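Local coordinates for protein 6-phospho-beta-glucosidase BglT (Thermotoga maritima, PDB 1UP7) that hydrolyses cellobiose 6'-phosphate to glucose 6-phosphate and glucose, using NAD(+) and a manganese ion in the manner of family 4 glycosidases, at residues 314-319 against 335-340; 142-147 against 191-196; 176-181 against 209-214. All coordinates share one frame; numbering follows the deposited sequence.

The three contacts run from the substrate pocket out to the periphery of the subunit. Contact 2 forms part of the pocket, where Asn142 and His194 meet the bound sugar. Contact 1, a strand pair whose centre lies about 13 Å from that of contact 2, joins it directly: Glu335 OE2 takes a probable hydrogen bond of 2.9 Å from Asn193 ND2, and Glu335 N gives a probable one of 2.8 Å to Gly191 O. The Glu335 side chain lies about 8 Å from the bound glucose 6-phosphate, nearest atoms counted. Contact 3 is a remote packing site, its centre about 25 Å from that of contact 2, with about 11 Å between nearest atoms.

Contact 1: residues 314-319 against 335-340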
loop_
_atom_site.group_PDB
_atom_site.type_symbol
_atom_site.label_atom_id
_atom_site.label_comp_id
_atom_site.label_asym_id
_atom_site.label_seq_id
_atom_site.Cartn_x
_atom_site.Cartn_y
_atom_site.Cartn_z
ATOM N N ILE A 314 9.199 -19.935 -17.036
ATOM C CA ILE A 314 9.046 -18.495 -17.056
ATOM C C ILE A 314 8.617 -17.989 -18.415
ATOM O O ILE A 314 9.211 -18.322 -19.421
ATOM C CB ILE A 314 10.332 -17.796 -16.606
ATOM C CG1 ILE A 314 10.777 -18.324 -15.221
ATOM C CG2 ILE A 314 10.187 -16.236 -16.715
ATOM C CD1 ILE A 314 9.681 -18.369 -14.159
ATOM N N HIS A 315 7.568 -17.175 -18.417
ATOM C CA HIS A 315 7.113 -16.452 -19.598
ATOM C C HIS A 315 6.823 -15.011 -19.253
ATOM O O HIS A 315 6.212 -14.741 -18.220
ATOM C CB HIS A 315 5.849 -17.107 -20.170
ATOM C CG HIS A 315 6.103 -18.475 -20.689
ATOM N ND1 HIS A 315 6.740 -18.702 -21.892
ATOM C CD2 HIS A 315 5.921 -19.689 -20.119
ATOM C CE1 HIS A 315 6.890 -20.004 -22.062
ATOM N NE2 HIS A 315 6.396 -20.623 -21.002
ATOM N N ILE A 316 7.259 -14.098 -20.112
ATOM C CA ILE A 316 6.952 -12.703 -19.911
ATOM C C ILE A 316 5.639 -12.401 -20.573
ATOM O O ILE A 316 5.472 -12.586 -21.762
ATOM C CB ILE A 316 8.053 -11.770 -20.407
ATOM C CG1 ILE A 316 9.386 -12.119 -19.731
ATOM C CG2 ILE A 316 7.644 -10.336 -20.103
ATOM C CD1 ILE A 316 10.611 -11.448 -20.363
ATOM N N VAL A 317 4.715 -11.885 -19.790
ATOM C CA VAL A 317 3.311 -11.945 -20.127
ATOM C C VAL A 317 2.639 -10.681 -19.561
ATOM O O VAL A 317 3.183 -10.057 -18.663
ATOM C CB VAL A 317 2.821 -13.300 -19.525
ATOM C CG1 VAL A 317 1.686 -13.195 -18.483
ATOM C CG2 VAL A 317 2.640 -14.364 -20.612
ATOM N N ASN A 318 1.507 -10.260 -20.125
ATOM C CA ASN A 318 0.740 -9.133 -19.556
ATOM C C ASN A 318 -0.273 -9.615 -18.551
ATOM O O ASN A 318 -1.150 -10.419 -18.876
ATOM C CB ASN A 318 0.014 -8.297 -20.611
ATOM C CG ASN A 318 0.957 -7.575 -21.506
ATOM O OD1 ASN A 318 1.211 -6.373 -21.359
ATOM N ND2 ASN A 318 1.524 -8.310 -22.437
ATOM N N THR A 319 -0.159 -9.097 -17.333
ATOM C CA THR A 319 -0.928 -9.578 -16.207
ATOM C C THR A 319 -0.818 -8.563 -15.064
ATOM O O THR A 319 -0.003 -7.625 -15.153
ATOM C CB THR A 319 -0.392 -10.960 -15.811
ATOM O OG1 THR A 319 -1.299 -11.564 -14.890
ATOM C CG2 THR A 319 0.917 -10.848 -15.029
ATOM N N GLU A 335 3.672 -5.922 -18.257
ATOM C CA GLU A 335 4.320 -7.009 -18.990
ATOM C C GLU A 335 5.582 -7.395 -18.190
ATOM O O GLU A 335 6.506 -6.600 -18.076
ATOM C CB GLU A 335 4.617 -6.538 -20.428
ATOM C CG GLU A 335 5.234 -7.578 -21.350
ATOM C CD GLU A 335 5.338 -7.078 -22.793
ATOM O OE1 GLU A 335 6.367 -6.470 -23.168
ATOM O OE2 GLU A 335 4.358 -7.291 -23.549
ATOM N N ILE A 336 5.586 -8.597 -17.622
ATOM C CA ILE A 336 6.525 -9.006 -16.560
ATOM C C ILE A 336 6.729 -10.527 -16.613
ATOM O O ILE A 336 5.851 -11.250 -17.112
ATOM C CB ILE A 336 6.001 -8.596 -15.137
ATOM C CG1 ILE A 336 4.504 -8.984 -14.978
ATOM C CG2 ILE A 336 6.229 -7.096 -14.863
ATOM C CD1 ILE A 336 3.884 -8.679 -13.556
ATOM N N PRO A 337 7.863 -11.015 -16.106
ATOM C CA PRO A 337 8.139 -12.446 -16.067
ATOM C C PRO A 337 7.267 -13.154 -15.047
ATOM O O PRO A 337 7.152 -12.690 -13.908
ATOM C CB PRO A 337 9.597 -12.502 -15.603
ATOM C CG PRO A 337 10.141 -11.105 -15.857
ATOM C CD PRO A 337 8.972 -10.234 -15.536
ATOM N N CYS A 338 6.657 -14.269 -15.452
ATOM C CA CYS A 338 5.769 -15.051 -14.589
ATOM C C CYS A 338 6.112 -16.531 -14.611
ATOM O O CYS A 338 6.625 -17.054 -15.593
ATOM C CB CYS A 338 4.295 -14.882 -14.985
ATOM S SG CYS A 338 3.756 -13.172 -14.923
ATOM N N TYR A 339 5.846 -17.174 -13.483
ATOM C CA TYR A 339 6.034 -18.597 -13.329
ATOM C C TYR A 339 4.730 -19.227 -13.804
ATOM O O TYR A 339 3.659 -18.986 -13.253
ATOM C CB TYR A 339 6.304 -18.926 -11.873
ATOM C CG TYR A 339 6.434 -20.393 -11.558
ATOM C CD1 TYR A 339 7.581 -21.103 -11.907
ATOM C CD2 TYR A 339 5.433 -21.064 -10.864
ATOM C CE1 TYR A 339 7.722 -22.425 -11.592
ATOM C CE2 TYR A 339 5.568 -22.400 -10.518
ATOM C CZ TYR A 339 6.714 -23.080 -10.892
ATOM O OH TYR A 339 6.850 -24.412 -10.571
ATOM N N VAL A 340 4.818 -20.003 -14.861
ATOM C CA VAL A 340 3.621 -20.483 -15.529
ATOM C C VAL A 340 3.547 -22.002 -15.321
ATOM O O VAL A 340 4.476 -22.749 -15.672
ATOM C CB VAL A 340 3.614 -20.092 -17.037
ATOM C CG1 VAL A 340 2.458 -20.750 -17.772
ATOM C CG2 VAL A 340 3.544 -18.578 -17.214
HETATM O O HOH W 1 4.121 -10.616 -23.679
#
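Residues 314-319 and 335-340 are neighbouring strands of a three-stranded antiparallel sheet, the axes of these short segments 4.3 Å apart at closest and twisted to 133° between chain directions. The pairs His315-Cys338 and Val317-Ile336 are hydrogen-bonded, each through two N-H...O links; in the first, Cys338 N reaches His315 O at 2.8 Å. Pro337, which has no N-H to give, suits its place opposite Ile316 because that pair is non-hydrogen-bonded. Its ring lies beside the Ile316 side chain, both pointing the same way, with Ile316 CG1 4.1 Å from Pro337 CG. Ile314 adds CG2 against Pro337 CB and brings CD1 to the edge of the Tyr339 ring, which also meets Tyr339 of a second subunit. On the other face, Cys338 SG touches two methyls, 3.7 Å from Thr319 CG2 and 4.1 Å from Val317 CG1. Val340 meets the His315 ring at its edge through CB, while His315 NE2 is hydrogen-bonded to Asp306. The polar end of the pair is Asn318 with Glu335. Glu335 CG, anti to the backbone N (chi1 -177°), comes to 3.9 Å from Ile316 CG2. The carboxylate beyond it, turned 71° from the amide of Asn318, is also bonded by Tyr189 through OE1 and by Asn193 through OE2. Asn318 ND2 has a further acceptor in Gly162 O, and reaches the anti lone pair of Glu335 OE2 at 3.2 Å.

Contact 2: residues 142-147 against 191-196; sequences NPSGHI and GLNHLS. With NAD (nicotinamide-adenine-dinucleotide), chain I; G6P (6-O-phosphono-alpha-D-glucopyranose), chain J.
This is a small, buried polar contact in which the start of helix 144-155, in the NAD-binding Rossmann-type part of the chain, meets the type II turn Leu192-Leu195 that leads into strand 195-203. Asn193 has the largest share. Its OD1 accepts from Gly145 N at 3.3 Å, the donor standing 44° above the carbonyl plane. Asn193 CB packs 3.6 Å from Gly145 CA; a side chain at that glycine would collide with Asn193 CB, which explains the residue type. The other end of the Asn193 amide is held by Glu335, through ND2.

Asn142 and His194 reach toward each other tip to tip, amide and ring planes 52° apart, with Asn142 OD1 3.5 Å from His194 CE1 at the ring edge. That OD1 also takes the in-plane N-H of Ser144 on a lone pair at 2.8 Å, an Asx turn that fixes the amide's rotation and presents ND2 to the ligands. ND2 then gives one bond to NAD O2D (2.9 Å) and one to G6P O3 (3.2 Å). His194 NE2 shares O3 with it, also at 3.2 Å. An alanine in place of Asn142 would probably deprive both the NAD ribose and the sugar O3 of a donor and leave Ser144 N without its Asx-turn acceptor.

Asn142 N adds a nearly straight bond to NAD O3D (173°). His194, like nearby Cys164, is a manganese-binding residue of this enzyme, although no metal is among the ligands of this structure, and its ring meets that of Tyr243, the proton acceptor. One asparagine bridging cofactor ribose and sugar O3 beside a metal-site histidine belongs to the NAD- and metal-dependent active site of family 4 glycosidases.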
loop_
_atom_site.group_PDB
_atom_site.type_symbol
_atom_site.label_atom_id
_atom_site.label_comp_id
_atom_site.label_asym_id
_atom_site.label_seq_id
_atom_site.Cartn_x
_atom_site.Cartn_y
_atom_site.Cartn_z
ATOM N N ASN A 142 -4.004 -6.067 -30.870
ATOM C CA ASN A 142 -3.490 -4.821 -30.333
ATOM C C ASN A 142 -4.555 -3.760 -30.149
ATOM O O ASN A 142 -5.550 -3.785 -30.854
ATOM C CB ASN A 142 -2.278 -4.342 -31.112
ATOM C CG ASN A 142 -0.982 -4.943 -30.566
ATOM O OD1 ASN A 142 -0.754 -4.982 -29.324
ATOM N ND2 ASN A 142 -0.146 -5.441 -31.472
ATOM N N PRO A 143 -4.377 -2.863 -29.170
ATOM C CA PRO A 143 -3.208 -2.862 -28.284
ATOM C C PRO A 143 -3.385 -3.864 -27.155
ATOM O O PRO A 143 -4.322 -3.787 -26.355
ATOM C CB PRO A 143 -3.165 -1.422 -27.753
ATOM C CG PRO A 143 -4.539 -0.963 -27.765
ATOM C CD PRO A 143 -5.309 -1.764 -28.830
ATOM N N SER A 144 -2.450 -4.796 -27.103
ATOM C CA SER A 144 -2.610 -5.993 -26.292
ATOM C C SER A 144 -2.600 -5.736 -24.785
ATOM O O SER A 144 -3.413 -6.340 -24.089
ATOM C CB SER A 144 -1.557 -7.043 -26.710
ATOM O OG SER A 144 -1.709 -8.230 -25.967
ATOM N N GLY A 145 -1.665 -4.897 -24.296
ATOM C CA GLY A 145 -1.542 -4.606 -22.879
ATOM C C GLY A 145 -2.753 -3.823 -22.377
ATOM O O GLY A 145 -3.240 -4.058 -21.255
ATOM N N HIS A 146 -3.231 -2.901 -23.212
ATOM C CA HIS A 146 -4.375 -2.062 -22.882
ATOM C C HIS A 146 -5.667 -2.898 -22.789
ATOM O O HIS A 146 -6.500 -2.710 -21.893
ATOM C CB HIS A 146 -4.528 -0.951 -23.916
ATOM C CG HIS A 146 -5.458 0.152 -23.509
ATOM N ND1 HIS A 146 -5.596 1.304 -24.254
ATOM C CD2 HIS A 146 -6.306 0.281 -22.450
ATOM C CE1 HIS A 146 -6.494 2.092 -23.682
ATOM N NE2 HIS A 146 -6.930 1.503 -22.582
ATOM N N ILE A 147 -5.806 -3.844 -23.707
ATOM C CA ILE A 147 -6.943 -4.739 -23.714
ATOM C C ILE A 147 -6.891 -5.644 -22.504
ATOM O O ILE A 147 -7.903 -5.911 -21.891
ATOM C CB ILE A 147 -7.025 -5.505 -25.081
ATOM C CG1 ILE A 147 -7.421 -4.519 -26.181
ATOM C CG2 ILE A 147 -8.088 -6.673 -25.030
ATOM C CD1 ILE A 147 -7.130 -4.989 -27.577
ATOM N N GLY A 191 7.220 -3.125 -17.347
ATOM C CA GLY A 191 6.672 -1.967 -18.010
ATOM C C GLY A 191 5.310 -2.351 -18.544
ATOM O O GLY A 191 4.632 -3.263 -18.063
ATOM N N LEU A 192 4.902 -1.612 -19.550
ATOM C CA LEU A 192 3.667 -1.891 -20.223
ATOM C C LEU A 192 4.062 -2.498 -21.566
ATOM O O LEU A 192 5.161 -2.303 -22.055
ATOM C CB LEU A 192 2.908 -0.586 -20.420
ATOM C CG LEU A 192 1.847 -0.173 -19.389
ATOM C CD1 LEU A 192 2.000 -0.717 -17.971
ATOM C CD2 LEU A 192 1.624 1.324 -19.413
ATOM N N ASN A 193 3.159 -3.265 -22.131
ATOM C CA ASN A 193 3.264 -3.686 -23.519
ATOM C C ASN A 193 3.651 -2.535 -24.457
ATOM O O ASN A 193 3.008 -1.493 -24.461
ATOM C CB ASN A 193 1.922 -4.304 -23.913
ATOM C CG ASN A 193 1.940 -4.955 -25.286
ATOM O OD1 ASN A 193 1.059 -4.689 -26.091
ATOM N ND2 ASN A 193 2.929 -5.808 -25.555
ATOM N N HIS A 194 4.717 -2.704 -25.231
ATOM C CA HIS A 194 5.286 -1.606 -26.030
ATOM C C HIS A 194 5.831 -0.438 -25.253
ATOM O O HIS A 194 5.998 0.642 -25.826
ATOM C CB HIS A 194 4.255 -1.078 -27.038
ATOM C CG HIS A 194 3.805 -2.131 -27.986
ATOM N ND1 HIS A 194 2.479 -2.425 -28.209
ATOM C CD2 HIS A 194 4.521 -3.041 -28.689
ATOM C CE1 HIS A 194 2.399 -3.436 -29.057
ATOM N NE2 HIS A 194 3.626 -3.833 -29.354
ATOM N N LEU A 195 6.136 -0.656 -23.975
ATOM C CA LEU A 195 6.596 0.389 -23.076
ATOM C C LEU A 195 7.294 -0.299 -21.905
ATOM O O LEU A 195 6.894 -0.187 -20.746
ATOM C CB LEU A 195 5.404 1.204 -22.610
ATOM C CG LEU A 195 5.696 2.594 -22.061
ATOM C CD1 LEU A 195 5.808 3.618 -23.159
ATOM C CD2 LEU A 195 4.649 2.983 -21.062
ATOM N N SER A 196 8.320 -1.062 -22.243
ATOM C CA SER A 196 8.942 -1.965 -21.309
ATOM C C SER A 196 10.441 -1.721 -21.258
ATOM O O SER A 196 11.015 -1.108 -22.178
ATOM C CB SER A 196 8.637 -3.415 -21.717
ATOM O OG SER A 196 9.203 -3.718 -22.998
HETATM P PA NAD I . -5.140 -8.950 -39.937
HETATM O O1A NAD I . -5.646 -7.716 -40.569
HETATM O O2A NAD I . -4.634 -10.038 -40.910
HETATM O O5B NAD I . -6.393 -9.501 -39.070
HETATM C C5B NAD I . -6.450 -10.857 -38.711
HETATM C C4B NAD I . -7.818 -11.435 -39.049
HETATM O O4B NAD I . -8.807 -10.936 -38.151
HETATM C C3B NAD I . -8.323 -11.127 -40.453
HETATM O O3B NAD I . -8.458 -12.358 -41.147
HETATM C C2B NAD I . -9.683 -10.458 -40.242
HETATM O O2B NAD I . -10.643 -10.881 -41.187
HETATM C C1B NAD I . -10.046 -10.984 -38.865
HETATM N N9A NAD I . -11.034 -10.195 -38.135
HETATM C C8A NAD I . -11.250 -8.830 -38.126
HETATM N N7A NAD I . -12.256 -8.604 -37.253
HETATM C C5A NAD I . -12.643 -9.756 -36.676
HETATM C C6A NAD I . -13.619 -10.089 -35.744
HETATM N N6A NAD I . -14.408 -9.169 -35.200
HETATM N N1A NAD I . -13.778 -11.420 -35.377
HETATM C C2A NAD I . -12.988 -12.405 -35.946
HETATM N N3A NAD I . -12.047 -12.066 -36.888
HETATM C C4A NAD I . -11.886 -10.770 -37.240
HETATM O O3 NAD I . -3.967 -8.481 -38.942
HETATM P PN NAD I . -2.763 -9.343 -38.332
HETATM O O1N NAD I . -1.552 -8.641 -38.827
HETATM O O2N NAD I . -2.906 -10.770 -38.524
HETATM O O5D NAD I . -2.907 -9.146 -36.751
HETATM C C5D NAD I . -4.118 -9.285 -36.030
HETATM C C4D NAD I . -3.941 -8.591 -34.670
HETATM O O4D NAD I . -2.897 -9.166 -33.885
HETATM C C3D NAD I . -3.573 -7.122 -34.821
HETATM O O3D NAD I . -4.303 -6.450 -33.840
HETATM C C2D NAD I . -2.078 -7.061 -34.526
HETATM O O2D NAD I . -1.620 -5.832 -33.987
HETATM C C1D NAD I . -1.837 -8.243 -33.614
HETATM N N1N NAD I . -0.634 -8.969 -34.032
HETATM C C2N NAD I . -0.810 -10.319 -34.236
HETATM C C3N NAD I . 0.229 -11.126 -34.628
HETATM C C7N NAD I . -0.042 -12.596 -34.852
HETATM O O7N NAD I . 0.820 -13.612 -34.377
HETATM N N7N NAD I . -1.157 -12.934 -35.518
HETATM C C4N NAD I . 1.476 -10.525 -34.815
HETATM C C5N NAD I . 1.679 -9.146 -34.606
HETATM C C6N NAD I . 0.594 -8.365 -34.207
HETATM C C1 G6P J . 6.261 -5.715 -33.584
HETATM C C2 G6P J . 5.295 -5.483 -32.389
HETATM C C3 G6P J . 3.898 -5.987 -32.749
HETATM C C4 G6P J . 3.421 -5.181 -33.947
HETATM C C5 G6P J . 4.362 -5.477 -35.131
HETATM C C6 G6P J . 3.959 -4.658 -36.349
HETATM O O1 G6P J . 7.598 -5.221 -33.375
HETATM O O2 G6P J . 5.710 -6.127 -31.185
HETATM O O3 G6P J . 2.977 -5.911 -31.656
HETATM O O4 G6P J . 2.048 -5.454 -34.226
HETATM O O5 G6P J . 5.741 -5.155 -34.811
HETATM O O6 G6P J . 4.256 -5.350 -37.552
HETATM P P G6P J . 3.434 -5.045 -38.902
HETATM O O1P G6P J . 3.875 -6.090 -39.901
HETATM O O2P G6P J . 3.686 -3.676 -39.515
HETATM O O3P G6P J . 1.976 -5.204 -38.578
#

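Contact 3: residues 176-181 against 209-214; sequences EMFSAR and TEKVFE
Phe178 reaches from the end of helix 166-177 to helix 209-216, and its ring is at the centre of this contact. From CB, which starts out toward the other helix, CG lies anti to the carbonyl carbon (chi1 -67°), and the ring then meets its partners with its far edge. CE2 touches Val212 CG2 at 4.0 Å, the methyl lying in the plane of the ring and the two side chains crossing at about a right angle. CE1, on the other flank, has Lys211 CD 4.1 Å away, and CZ at the tip comes to 4.2 Å from Lys211 CB. Lysine suits this exposed position because its methylenes can pack against the edge of an apolar ring while NZ turns elsewhere, here to a salt bridge with Glu206. Met177 adds a looser touch, SD 4.4 Å from Val212 CG2. Val212, branched and buried, also packs on Phe170 and Ile174 of helix 166-177. Just beyond Phe178, Ser179 with positive phi closes a Schellman motif that ends that helix. The contacts here are all carbon or sulfur against carbon, apart from a distant Met177 CE to Lys211 O, so the two helices are joined by van der Waals packing and burial of apolar surface, without directional bonds.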
loop_
_atom_site.group_PDB
_atom_site.type_symbol
_atom_site.label_atom_id
_atom_site.label_comp_id
_atom_site.label_asym_id
_atom_site.label_seq_id
_atom_site.Cartn_x
_atom_site.Cartn_y
_atom_site.Cartn_z
ATOM N N GLU A 176 21.190 -16.086 -28.423
ATOM C CA GLU A 176 22.122 -16.153 -29.567
ATOM C C GLU A 176 23.483 -15.575 -29.211
ATOM O O GLU A 176 24.510 -16.160 -29.526
ATOM C CB GLU A 176 21.529 -15.394 -30.767
ATOM C CG GLU A 176 21.274 -16.255 -32.004
ATOM C CD GLU A 176 19.809 -16.287 -32.396
ATOM O OE1 GLU A 176 19.177 -15.193 -32.483
ATOM O OE2 GLU A 176 19.277 -17.402 -32.615
ATOM N N MET A 177 23.481 -14.422 -28.544
ATOM C CA MET A 177 24.715 -13.750 -28.112
ATOM C C MET A 177 25.619 -14.686 -27.309
ATOM O O MET A 177 26.844 -14.677 -27.447
ATOM C CB MET A 177 24.349 -12.608 -27.164
ATOM C CG MET A 177 24.241 -11.216 -27.750
ATOM S SD MET A 177 24.387 -10.036 -26.375
ATOM C CE MET A 177 26.110 -10.231 -25.961
ATOM N N PHE A 178 25.007 -15.466 -26.422
ATOM C CA PHE A 178 25.756 -16.260 -25.440
ATOM C C PHE A 178 25.723 -17.758 -25.728
ATOM O O PHE A 178 26.169 -18.549 -24.900
ATOM C CB PHE A 178 25.226 -16.017 -24.002
ATOM C CG PHE A 178 25.474 -14.630 -23.489
ATOM C CD1 PHE A 178 26.693 -14.309 -22.889
ATOM C CD2 PHE A 178 24.508 -13.635 -23.639
ATOM C CE1 PHE A 178 26.953 -13.018 -22.433
ATOM C CE2 PHE A 178 24.764 -12.332 -23.186
ATOM C CZ PHE A 178 25.998 -12.024 -22.588
ATOM N N SER A 179 25.193 -18.161 -26.883
ATOM C CA SER A 179 25.199 -19.577 -27.282
ATOM C C SER A 179 24.423 -20.455 -26.280
ATOM O O SER A 179 24.856 -21.571 -25.927
ATOM C CB SER A 179 26.643 -20.114 -27.461
ATOM O OG SER A 179 27.365 -19.351 -28.424
ATOM N N ALA A 180 23.278 -19.942 -25.841
ATOM C CA ALA A 180 22.508 -20.583 -24.790
ATOM C C ALA A 180 21.090 -20.852 -25.281
ATOM O O ALA A 180 20.707 -20.398 -26.356
ATOM C CB ALA A 180 22.485 -19.685 -23.527
ATOM N N ARG A 181 20.317 -21.594 -24.498
ATOM C CA ARG A 181 18.889 -21.778 -24.760
ATOM C C ARG A 181 18.052 -20.627 -24.220
ATOM O O ARG A 181 18.474 -19.882 -23.325
ATOM C CB ARG A 181 18.380 -23.070 -24.115
ATOM C CG ARG A 181 18.990 -24.347 -24.654
ATOM C CD ARG A 181 18.580 -25.599 -23.860
ATOM N NE ARG A 181 19.087 -25.579 -22.476
ATOM C CZ ARG A 181 18.387 -25.943 -21.393
ATOM N NH1 ARG A 181 17.135 -26.379 -21.517
ATOM N NH2 ARG A 181 18.943 -25.875 -20.181
ATOM N N THR A 209 24.520 -8.334 -17.690
ATOM C CA THR A 209 23.955 -7.017 -18.008
ATOM C C THR A 209 24.968 -6.059 -18.691
ATOM O O THR A 209 24.657 -5.516 -19.759
ATOM C CB THR A 209 23.338 -6.376 -16.736
ATOM O OG1 THR A 209 22.477 -7.323 -16.104
ATOM C CG2 THR A 209 22.407 -5.210 -17.092
ATOM N N GLU A 210 26.149 -5.897 -18.082
ATOM C CA GLU A 210 27.206 -5.028 -18.591
ATOM C C GLU A 210 27.595 -5.421 -20.011
ATOM O O GLU A 210 27.659 -4.567 -20.904
ATOM C CB GLU A 210 28.466 -5.074 -17.682
ATOM C CG GLU A 210 28.504 -4.065 -16.524
ATOM C CD GLU A 210 27.734 -2.768 -16.809
ATOM O OE1 GLU A 210 28.186 -1.926 -17.639
ATOM O OE2 GLU A 210 26.655 -2.585 -16.203
ATOM N N LYS A 211 27.847 -6.716 -20.196
ATOM C CA LYS A 211 28.229 -7.295 -21.482
ATOM C C LYS A 211 27.195 -7.006 -22.554
ATOM O O LYS A 211 27.543 -6.751 -23.696
ATOM C CB LYS A 211 28.378 -8.803 -21.339
ATOM C CG LYS A 211 29.735 -9.255 -20.924
ATOM C CD LYS A 211 29.709 -10.731 -20.507
ATOM C CE LYS A 211 31.009 -11.110 -19.831
ATOM N NZ LYS A 211 30.713 -12.016 -18.691
ATOM N N VAL A 212 25.921 -7.054 -22.169
ATOM C CA VAL A 212 24.824 -6.753 -23.078
ATOM C C VAL A 212 24.845 -5.278 -23.465
ATOM O O VAL A 212 24.718 -4.968 -24.655
ATOM C CB VAL A 212 23.437 -7.210 -22.503
ATOM C CG1 VAL A 212 22.320 -6.779 -23.402
ATOM C CG2 VAL A 212 23.383 -8.726 -22.325
ATOM N N PHE A 213 25.035 -4.391 -22.485
ATOM C CA PHE A 213 25.158 -2.955 -22.765
ATOM C C PHE A 213 26.358 -2.681 -23.690
ATOM O O PHE A 213 26.221 -1.979 -24.689
ATOM C CB PHE A 213 25.240 -2.155 -21.469
ATOM C CG PHE A 213 23.908 -1.914 -20.823
ATOM C CD1 PHE A 213 22.962 -1.112 -21.437
ATOM C CD2 PHE A 213 23.619 -2.461 -19.586
ATOM C CE1 PHE A 213 21.712 -0.862 -20.826
ATOM C CE2 PHE A 213 22.372 -2.228 -18.958
ATOM C CZ PHE A 213 21.423 -1.428 -19.570
ATOM N N GLU A 214 27.508 -3.277 -23.382
ATOM C CA GLU A 214 28.690 -3.160 -24.242
ATOM C C GLU A 214 28.412 -3.653 -25.667
ATOM O O GLU A 214 28.910 -3.085 -26.633
ATOM C CB GLU A 214 29.900 -3.891 -23.666
ATOM C CG GLU A 214 30.440 -3.263 -22.387
ATOM C CD GLU A 214 31.298 -2.028 -22.638
ATOM O OE1 GLU A 214 30.721 -0.937 -22.858
ATOM O OE2 GLU A 214 32.552 -2.143 -22.606
#